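Local coordinates for ATP-citrate lyase beta-subunit (Chlorobium limicola, PDB 6HXJ), which probably takes part in cleaving citrate with ATP and coenzyme A to give acetyl-CoA, oxaloacetate, ADP and phosphate, at residues 16-24 against 199-207; 109-120 against 168-179. All coordinates share one frame; numbering follows the deposited sequence.

Contact 1: 16-24 against 199-207; sequences WGIPVPNYV and MRFAALDAV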
loop_
_atom_site.group_PDB
_atom_site.type_symbol
_atom_site.label_atom_id
_atom_site.label_comp_id
_atom_site.label_asym_id
_atom_site.label_seq_id
_atom_site.Cartn_x
_atom_site.Cartn_y
_atom_site.Cartn_z
ATOM N N TRP A 16 -53.525 36.562 -10.483
ATOM C CA TRP A 16 -53.259 37.671 -11.399
ATOM C C TRP A 16 -54.303 38.779 -11.273
ATOM O O TRP A 16 -54.457 39.594 -12.186
ATOM C CB TRP A 16 -53.092 37.149 -12.846
ATOM C CG TRP A 16 -51.895 36.264 -12.964
ATOM C CD1 TRP A 16 -51.848 34.918 -12.758
ATOM C CD2 TRP A 16 -50.535 36.699 -13.094
ATOM N NE1 TRP A 16 -50.547 34.473 -12.832
ATOM C CE2 TRP A 16 -49.717 35.552 -13.004
ATOM C CE3 TRP A 16 -49.925 37.954 -13.264
ATOM C CZ2 TRP A 16 -48.326 35.628 -13.067
ATOM C CZ3 TRP A 16 -48.553 38.025 -13.323
ATOM C CH2 TRP A 16 -47.767 36.875 -13.229
ATOM N N GLY A 17 -54.968 38.824 -10.125
ATOM C CA GLY A 17 -55.976 39.827 -9.828
ATOM C C GLY A 17 -57.080 39.900 -10.864
ATOM O O GLY A 17 -57.211 40.909 -11.563
ATOM N N ILE A 18 -57.868 38.822 -10.985
ATOM C CA ILE A 18 -58.987 38.758 -11.918
ATOM C C ILE A 18 -60.256 38.606 -11.083
ATOM O O ILE A 18 -60.323 37.710 -10.230
ATOM C CB ILE A 18 -58.815 37.640 -12.966
ATOM C CG1 ILE A 18 -57.575 37.896 -13.839
ATOM C CG2 ILE A 18 -60.093 37.455 -13.804
ATOM C CD1 ILE A 18 -57.150 36.729 -14.690
ATOM N N PRO A 19 -61.244 39.506 -11.287
ATOM C CA PRO A 19 -62.473 39.448 -10.491
ATOM C C PRO A 19 -63.135 38.081 -10.498
ATOM O O PRO A 19 -63.514 37.599 -11.553
ATOM C CB PRO A 19 -63.337 40.515 -11.149
ATOM C CG PRO A 19 -62.375 41.483 -11.735
ATOM C CD PRO A 19 -61.283 40.626 -12.254
ATOM N N VAL A 20 -63.188 37.423 -9.345
ATOM C CA VAL A 20 -63.781 36.091 -9.236
ATOM C C VAL A 20 -64.706 36.026 -8.019
ATOM O O VAL A 20 -64.352 36.560 -6.961
ATOM C CB VAL A 20 -62.718 34.951 -9.198
ATOM C CG1 VAL A 20 -61.936 34.864 -10.499
ATOM C CG2 VAL A 20 -61.782 35.105 -8.013
ATOM N N PRO A 21 -65.862 35.338 -8.132
ATOM C CA PRO A 21 -66.746 35.197 -6.977
ATOM C C PRO A 21 -66.096 34.357 -5.888
ATOM O O PRO A 21 -65.316 33.445 -6.187
ATOM C CB PRO A 21 -67.957 34.474 -7.561
ATOM C CG PRO A 21 -67.443 33.742 -8.723
ATOM C CD PRO A 21 -66.409 34.629 -9.301
ATOM N N ASN A 22 -66.408 34.679 -4.628
ATOM C CA ASN A 22 -65.883 33.935 -3.491
ATOM C C ASN A 22 -66.357 32.505 -3.627
ATOM O O ASN A 22 -67.524 32.260 -3.924
ATOM C CB ASN A 22 -66.325 34.546 -2.168
ATOM C CG ASN A 22 -65.832 35.959 -1.948
ATOM O OD1 ASN A 22 -64.714 36.326 -2.329
ATOM N ND2 ASN A 22 -66.671 36.798 -1.350
ATOM N N TYR A 23 -65.429 31.568 -3.505
ATOM C CA TYR A 23 -65.734 30.163 -3.679
ATOM C C TYR A 23 -65.006 29.332 -2.651
ATOM O O TYR A 23 -64.019 29.774 -2.056
ATOM C CB TYR A 23 -65.343 29.716 -5.111
ATOM C CG TYR A 23 -63.847 29.672 -5.353
ATOM C CD1 TYR A 23 -63.065 28.656 -4.819
ATOM C CD2 TYR A 23 -63.202 30.689 -6.050
ATOM C CE1 TYR A 23 -61.680 28.648 -4.977
ATOM C CE2 TYR A 23 -61.821 30.675 -6.244
ATOM C CZ TYR A 23 -61.065 29.639 -5.725
ATOM O OH TYR A 23 -59.703 29.642 -5.898
ATOM N N VAL A 24 -65.492 28.113 -2.459
ATOM C CA VAL A 24 -64.931 27.125 -1.540
ATOM C C VAL A 24 -65.083 25.745 -2.153
ATOM O O VAL A 24 -66.119 25.427 -2.740
ATOM C CB VAL A 24 -65.490 27.194 -0.087
ATOM C CG1 VAL A 24 -64.809 28.293 0.724
ATOM C CG2 VAL A 24 -67.019 27.336 -0.051
ATOM N N MET A 199 -69.793 48.937 -9.331
ATOM C CA MET A 199 -68.818 48.692 -10.411
ATOM C C MET A 199 -67.976 47.424 -10.199
ATOM O O MET A 199 -66.916 47.284 -10.816
ATOM C CB MET A 199 -67.920 49.916 -10.704
ATOM C CG MET A 199 -68.609 50.996 -11.511
ATOM S SD MET A 199 -68.852 50.555 -13.253
ATOM C CE MET A 199 -67.995 51.896 -14.053
ATOM N N ARG A 200 -68.467 46.484 -9.386
ATOM C CA ARG A 200 -67.744 45.236 -9.146
ATOM C C ARG A 200 -67.949 44.192 -10.253
ATOM O O ARG A 200 -69.087 43.862 -10.594
ATOM C CB ARG A 200 -68.074 44.646 -7.766
ATOM C CG ARG A 200 -66.934 44.769 -6.760
ATOM C CD ARG A 200 -67.327 44.176 -5.422
ATOM N NE ARG A 200 -66.837 44.978 -4.299
ATOM C CZ ARG A 200 -67.429 45.046 -3.108
ATOM N NH1 ARG A 200 -68.547 44.369 -2.873
ATOM N NH2 ARG A 200 -66.912 45.800 -2.147
ATOM N N PHE A 201 -66.836 43.647 -10.775
ATOM C CA PHE A 201 -66.807 42.626 -11.813
ATOM C C PHE A 201 -66.561 41.236 -11.200
ATOM O O PHE A 201 -65.967 41.129 -10.122
ATOM C CB PHE A 201 -65.689 42.939 -12.809
ATOM C CG PHE A 201 -65.944 44.009 -13.844
ATOM C CD1 PHE A 201 -65.659 45.341 -13.574
ATOM C CD2 PHE A 201 -66.373 43.674 -15.125
ATOM C CE1 PHE A 201 -65.844 46.322 -14.548
ATOM C CE2 PHE A 201 -66.561 44.658 -16.099
ATOM C CZ PHE A 201 -66.301 45.976 -15.801
ATOM N N ALA A 202 -67.009 40.176 -11.893
ATOM C CA ALA A 202 -66.815 38.778 -11.496
ATOM C C ALA A 202 -66.821 37.863 -12.708
ATOM O O ALA A 202 -67.693 37.961 -13.572
ATOM C CB ALA A 202 -67.885 38.327 -10.509
ATOM N N ALA A 203 -65.846 36.951 -12.754
ATOM C CA ALA A 203 -65.716 35.923 -13.782
ATOM C C ALA A 203 -66.558 34.764 -13.292
ATOM O O ALA A 203 -66.162 34.087 -12.338
ATOM C CB ALA A 203 -64.265 35.496 -13.912
ATOM N N LEU A 204 -67.757 34.597 -13.859
ATOM C CA LEU A 204 -68.673 33.562 -13.390
ATOM C C LEU A 204 -68.294 32.143 -13.848
ATOM O O LEU A 204 -68.180 31.270 -12.981
ATOM C CB LEU A 204 -70.123 33.914 -13.729
ATOM C CG LEU A 204 -71.015 34.341 -12.565
ATOM C CD1 LEU A 204 -70.372 35.421 -11.694
ATOM C CD2 LEU A 204 -72.362 34.777 -13.064
ATOM N N ASP A 205 -68.088 31.905 -15.178
ATOM C CA ASP A 205 -67.714 30.578 -15.708
ATOM C C ASP A 205 -66.320 30.622 -16.274
ATOM O O ASP A 205 -66.089 31.238 -17.315
ATOM C CB ASP A 205 -68.703 30.054 -16.770
ATOM C CG ASP A 205 -70.109 29.743 -16.274
ATOM O OD1 ASP A 205 -70.241 29.000 -15.265
ATOM O OD2 ASP A 205 -71.085 30.175 -16.936
ATOM N N ALA A 206 -65.388 29.941 -15.600
ATOM C CA ALA A 206 -63.980 29.920 -15.977
ATOM C C ALA A 206 -63.542 28.600 -16.604
ATOM O O ALA A 206 -63.396 27.588 -15.897
ATOM C CB ALA A 206 -63.122 30.228 -14.758
ATOM N N VAL A 207 -63.306 28.626 -17.936
ATOM C CA VAL A 207 -62.827 27.471 -18.719
ATOM C C VAL A 207 -61.327 27.672 -19.044
ATOM O O VAL A 207 -60.997 28.406 -19.965
ATOM C CB VAL A 207 -63.674 27.223 -20.001
ATOM C CG1 VAL A 207 -63.288 25.907 -20.662
ATOM C CG2 VAL A 207 -65.170 27.235 -19.700
#
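Pro-19 and Ala-202 bring the two backbones closest, 4.5 Å from CA to CA, and one hydrogen bond beside them ties the loop to the strand: Ala-203 N gives its hydrogen to Pro-19 O at 2.7 Å. The donor stands above the carbonyl plane, 38° out of it and not on a lone pair, and the N-H...O angle of 145° leaves the bond moderately bent. The same oxygen takes a CA-H...O contact from Ala-202 CA at 3.5 Å. Pro-19 and Phe-201 run side by side in the same direction, with Pro-19 CG 3.8 Å from Phe-201 CB. With CG anti to the carbonyl carbon (chi1 -78°), the Phe-201 ring leads away from the loop and onto Arg-167 and Ile-171 of helix 163-181. One residue further on, Val-20 CG1 touches Ala-203 CB at 4.2 Å, while the valine itself leans on Phe-13 and Asn-14. Pro-21 sets its CD against Ala-202 CB at 4.2 Å. Behind the loop, Gly-17, with positive phi, is the C-prime residue of a Schellman motif that ends helix 6-15. Ahead of it, Asn-22 N is hydrogen-bonded to the carboxylate of Glu-97 as the chain enters strand 23-25. This is a proline-bearing connection laid on a strand of the large antiparallel sheet, on its way to the small three-stranded sheet of the ATP-grasp domain.

Contact 2: 109-120 against 168-179; sequences IIGNKDGAELLI and VGKICSRLILCF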
loop_
_atom_site.group_PDB
_atom_site.type_symbol
_atom_site.label_atom_id
_atom_site.label_comp_id
_atom_site.label_asym_id
_atom_site.label_seq_id
_atom_site.Cartn_x
_atom_site.Cartn_y
_atom_site.Cartn_z
ATOM N N ILE A 109 -59.155 34.218 -24.404
ATOM C CA ILE A 109 -57.808 34.330 -24.959
ATOM C C ILE A 109 -57.369 32.912 -25.386
ATOM O O ILE A 109 -57.303 32.015 -24.551
ATOM C CB ILE A 109 -56.835 35.110 -24.027
ATOM C CG1 ILE A 109 -55.440 35.193 -24.621
ATOM C CG2 ILE A 109 -56.800 34.596 -22.589
ATOM C CD1 ILE A 109 -54.757 36.519 -24.404
ATOM N N ILE A 110 -57.264 32.700 -26.701
ATOM C CA ILE A 110 -56.970 31.399 -27.302
ATOM C C ILE A 110 -55.652 31.486 -28.026
ATOM O O ILE A 110 -55.497 32.336 -28.911
ATOM C CB ILE A 110 -58.146 30.893 -28.193
ATOM C CG1 ILE A 110 -58.486 31.940 -29.305
ATOM C CG2 ILE A 110 -59.362 30.599 -27.313
ATOM C CD1 ILE A 110 -59.867 31.915 -30.016
ATOM N N GLY A 111 -54.687 30.664 -27.604
ATOM C CA GLY A 111 -53.350 30.662 -28.175
ATOM C C GLY A 111 -53.306 30.171 -29.604
ATOM O O GLY A 111 -54.178 29.405 -30.026
ATOM N N ASN A 112 -52.304 30.630 -30.360
ATOM C CA ASN A 112 -52.077 30.272 -31.766
ATOM C C ASN A 112 -50.567 30.312 -32.071
ATOM O O ASN A 112 -49.798 30.772 -31.223
ATOM C CB ASN A 112 -52.868 31.186 -32.721
ATOM C CG ASN A 112 -52.653 32.658 -32.511
ATOM O OD1 ASN A 112 -51.526 33.158 -32.523
ATOM N ND2 ASN A 112 -53.738 33.379 -32.300
ATOM N N LYS A 113 -50.150 29.859 -33.273
ATOM C CA LYS A 113 -48.741 29.750 -33.649
ATOM C C LYS A 113 -47.942 31.033 -33.462
ATOM O O LYS A 113 -46.746 30.953 -33.207
ATOM C CB LYS A 113 -48.563 29.188 -35.076
ATOM C CG LYS A 113 -49.212 30.010 -36.185
ATOM C CD LYS A 113 -48.998 29.442 -37.602
ATOM C CE LYS A 113 -49.341 30.445 -38.701
ATOM N NZ LYS A 113 -50.812 30.688 -38.859
ATOM N N ASP A 114 -48.608 32.196 -33.518
ATOM C CA ASP A 114 -48.000 33.536 -33.433
ATOM C C ASP A 114 -48.183 34.254 -32.089
ATOM O O ASP A 114 -47.672 35.342 -31.906
ATOM C CB ASP A 114 -48.524 34.424 -34.596
ATOM C CG ASP A 114 -48.292 33.851 -36.001
ATOM O OD1 ASP A 114 -47.167 33.328 -36.266
ATOM O OD2 ASP A 114 -49.221 33.943 -36.841
ATOM N N GLY A 115 -48.910 33.655 -31.175
ATOM C CA GLY A 115 -49.150 34.234 -29.866
ATOM C C GLY A 115 -50.541 33.774 -29.504
ATOM O O GLY A 115 -50.848 32.573 -29.557
ATOM N N ALA A 116 -51.386 34.732 -29.136
ATOM C CA ALA A 116 -52.770 34.459 -28.807
ATOM C C ALA A 116 -53.713 35.436 -29.466
ATOM O O ALA A 116 -53.290 36.371 -30.141
ATOM C CB ALA A 116 -52.882 34.554 -27.292
ATOM N N GLU A 117 -55.004 35.186 -29.305
ATOM C CA GLU A 117 -56.064 36.030 -29.825
ATOM C C GLU A 117 -57.039 36.314 -28.693
ATOM O O GLU A 117 -57.470 35.378 -28.008
ATOM C CB GLU A 117 -56.782 35.327 -30.967
ATOM C CG GLU A 117 -57.579 36.260 -31.856
ATOM C CD GLU A 117 -58.248 35.589 -33.042
ATOM O OE1 GLU A 117 -58.870 34.515 -32.858
ATOM O OE2 GLU A 117 -58.143 36.143 -34.161
ATOM N N LEU A 118 -57.353 37.596 -28.475
ATOM C CA LEU A 118 -58.280 38.000 -27.444
ATOM C C LEU A 118 -59.593 38.344 -28.098
ATOM O O LEU A 118 -59.641 39.238 -28.932
ATOM C CB LEU A 118 -57.709 39.173 -26.651
ATOM C CG LEU A 118 -58.547 39.742 -25.503
ATOM C CD1 LEU A 118 -58.745 38.751 -24.363
ATOM C CD2 LEU A 118 -57.936 40.993 -24.983
ATOM N N LEU A 119 -60.640 37.587 -27.773
ATOM C CA LEU A 119 -61.976 37.807 -28.314
ATOM C C LEU A 119 -62.791 38.460 -27.210
ATOM O O LEU A 119 -62.754 38.005 -26.062
ATOM C CB LEU A 119 -62.617 36.482 -28.796
ATOM C CG LEU A 119 -62.270 36.029 -30.226
ATOM C CD1 LEU A 119 -60.864 35.536 -30.325
ATOM C CD2 LEU A 119 -63.178 34.921 -30.680
ATOM N N ILE A 120 -63.472 39.564 -27.540
ATOM C CA ILE A 120 -64.288 40.297 -26.579
ATOM C C ILE A 120 -65.711 40.535 -27.106
ATOM O O ILE A 120 -65.903 40.853 -28.273
ATOM C CB ILE A 120 -63.578 41.606 -26.106
ATOM C CG1 ILE A 120 -64.231 42.170 -24.830
ATOM C CG2 ILE A 120 -63.451 42.679 -27.222
ATOM C CD1 ILE A 120 -63.427 43.182 -24.165
ATOM N N VAL A 168 -62.741 47.153 -18.323
ATOM C CA VAL A 168 -62.693 45.955 -19.138
ATOM C C VAL A 168 -61.265 45.790 -19.629
ATOM O O VAL A 168 -60.691 44.725 -19.440
ATOM C CB VAL A 168 -63.708 46.013 -20.292
ATOM C CG1 VAL A 168 -63.401 44.974 -21.349
ATOM C CG2 VAL A 168 -65.126 45.823 -19.772
ATOM N N GLY A 169 -60.693 46.853 -20.193
ATOM C CA GLY A 169 -59.320 46.865 -20.672
ATOM C C GLY A 169 -58.340 46.399 -19.615
ATOM O O GLY A 169 -57.522 45.510 -19.879
ATOM N N LYS A 170 -58.440 46.963 -18.398
ATOM C CA LYS A 170 -57.580 46.575 -17.284
ATOM C C LYS A 170 -57.691 45.073 -17.003
ATOM O O LYS A 170 -56.664 44.406 -16.873
ATOM C CB LYS A 170 -57.867 47.398 -16.022
ATOM C CG LYS A 170 -57.019 48.653 -15.928
ATOM C CD LYS A 170 -57.137 49.308 -14.559
ATOM C CE LYS A 170 -56.603 50.721 -14.549
ATOM N NZ LYS A 170 -56.706 51.349 -13.202
ATOM N N ILE A 171 -58.938 44.537 -16.959
ATOM C CA ILE A 171 -59.212 43.110 -16.734
ATOM C C ILE A 171 -58.497 42.316 -17.791
ATOM O O ILE A 171 -57.787 41.376 -17.454
ATOM C CB ILE A 171 -60.730 42.786 -16.727
ATOM C CG1 ILE A 171 -61.428 43.339 -15.466
ATOM C CG2 ILE A 171 -61.004 41.272 -16.906
ATOM C CD1 ILE A 171 -62.795 43.838 -15.718
ATOM N N CYS A 172 -58.666 42.705 -19.062
ATOM C CA CYS A 172 -58.034 42.029 -20.175
ATOM C C CYS A 172 -56.567 41.895 -20.013
ATOM O O CYS A 172 -56.058 40.807 -20.195
ATOM C CB CYS A 172 -58.391 42.681 -21.492
ATOM S SG CYS A 172 -60.039 42.231 -22.065
ATOM N N SER A 173 -55.886 42.956 -19.619
ATOM C CA SER A 173 -54.451 42.900 -19.409
ATOM C C SER A 173 -54.069 41.841 -18.389
ATOM O O SER A 173 -53.150 41.056 -18.619
ATOM C CB SER A 173 -53.910 44.279 -19.039
ATOM O OG SER A 173 -54.138 44.731 -17.716
ATOM N N ARG A 174 -54.813 41.791 -17.290
ATOM C CA ARG A 174 -54.588 40.810 -16.238
ATOM C C ARG A 174 -54.769 39.418 -16.824
ATOM O O ARG A 174 -53.927 38.564 -16.614
ATOM C CB ARG A 174 -55.563 41.037 -15.079
ATOM C CG ARG A 174 -55.707 42.486 -14.611
ATOM C CD ARG A 174 -54.952 42.824 -13.344
ATOM N NE ARG A 174 -55.259 44.193 -12.906
ATOM C CZ ARG A 174 -56.005 44.518 -11.848
ATOM N NH1 ARG A 174 -56.516 43.573 -11.069
ATOM N NH2 ARG A 174 -56.224 45.792 -11.548
ATOM N N LEU A 175 -55.829 39.223 -17.616
ATOM C CA LEU A 175 -56.069 37.966 -18.289
ATOM C C LEU A 175 -54.887 37.655 -19.174
ATOM O O LEU A 175 -54.396 36.537 -19.159
ATOM C CB LEU A 175 -57.306 38.088 -19.146
ATOM C CG LEU A 175 -57.889 36.771 -19.687
ATOM C CD1 LEU A 175 -58.500 35.933 -18.565
ATOM C CD2 LEU A 175 -58.951 37.048 -20.747
ATOM N N ILE A 176 -54.401 38.657 -19.910
ATOM C CA ILE A 176 -53.258 38.534 -20.803
ATOM C C ILE A 176 -52.013 38.175 -20.026
ATOM O O ILE A 176 -51.227 37.358 -20.505
ATOM C CB ILE A 176 -53.091 39.816 -21.635
ATOM C CG1 ILE A 176 -54.151 39.860 -22.755
ATOM C CG2 ILE A 176 -51.684 39.913 -22.236
ATOM C CD1 ILE A 176 -54.421 41.211 -23.349
ATOM N N LEU A 177 -51.834 38.768 -18.831
ATOM C CA LEU A 177 -50.696 38.494 -17.954
ATOM C C LEU A 177 -50.808 37.058 -17.450
ATOM O O LEU A 177 -49.821 36.330 -17.464
ATOM C CB LEU A 177 -50.642 39.484 -16.769
ATOM C CG LEU A 177 -49.883 40.730 -17.043
ATOM C CD1 LEU A 177 -49.999 41.713 -15.887
ATOM C CD2 LEU A 177 -48.460 40.403 -17.419
ATOM N N CYS A 178 -52.029 36.648 -17.056
ATOM C CA CYS A 178 -52.342 35.329 -16.557
ATOM C C CYS A 178 -52.038 34.327 -17.629
ATOM O O CYS A 178 -51.408 33.329 -17.327
ATOM C CB CYS A 178 -53.798 35.237 -16.094
ATOM S SG CYS A 178 -54.316 33.596 -15.489
ATOM N N PHE A 179 -52.403 34.601 -18.880
ATOM C CA PHE A 179 -52.174 33.692 -19.995
ATOM C C PHE A 179 -50.692 33.544 -20.253
ATOM O O PHE A 179 -50.185 32.416 -20.323
ATOM C CB PHE A 179 -52.911 34.180 -21.249
ATOM C CG PHE A 179 -52.861 33.231 -22.422
ATOM C CD1 PHE A 179 -51.759 33.201 -23.268
ATOM C CD2 PHE A 179 -53.942 32.423 -22.726
ATOM C CE1 PHE A 179 -51.729 32.350 -24.376
ATOM C CE2 PHE A 179 -53.922 31.591 -23.847
ATOM C CZ PHE A 179 -52.809 31.550 -24.660
#
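A beta hairpin packs on a helix here: Ile-109 and Ala-116, on its two strands, meet Phe-179 of helix 163-181 in an apolar layer. Ile-109 CG1 lies over one face of the Phe-179 ring, 4.0 Å from the centroid and offset toward the rim, while Ala-116 CB comes to CE1 obliquely at 3.8 Å. CG standing opposite the backbone N (chi1 -174°) carries the ring to the hairpin and sets CZ 3.6 Å from Gly-111 N. An alanine here would take away the ring, and Ile-109 CG1 and Ala-116 CB would probably lose their shared partner, leaving a gap beside the hairpin turn. One turn back toward the helix start, the Ile-109 and Leu-175 side chains pass in opposite directions, CG2 3.7 Å from CD2. Leu-118 CD2 reaches Cys-172 SG at 3.8 Å and also Ile-176 CD1, and Ile-120 meets Val-168 tip to tip, CD1 to CG1. Leu-151 and Leu-154 of helix 148-158 cover Leu-118 and Ile-120. Just beyond the Phe-179 ring a type I turn, Asn-112 to Gly-115, joins the strands; Asn-112 OD1 accepts from Asp-114 N in an Asx turn. Helices laid on an antiparallel sheet form the alpha-plus-beta layering of the ATP-grasp fold.

Overall arrangement
Contact 2 falls between the two halves of contact 1 along the chain, which runs through 16-24, 109-120 and 168-179 before it returns at 199-207. The centres of the two contacts are about 16 Å apart, both within the ATP-grasp domain. Both reach the same antiparallel sheet, where strand 184-195 lies between 200-210 of contact 1 and 104-112 of contact 2. Helix 163-181 is the other bridge. Arg-174 NH1 is 2.8 Å from Gly-17 O, a probable hydrogen bond, and Phe-201 CD2 packs on Ile-171 CD1 at 3.6 Å. Helix 163-181 thus packs against the hairpin as well as the 16-24 loop and strand 200-210, joining both contacts into one ATP-grasp core.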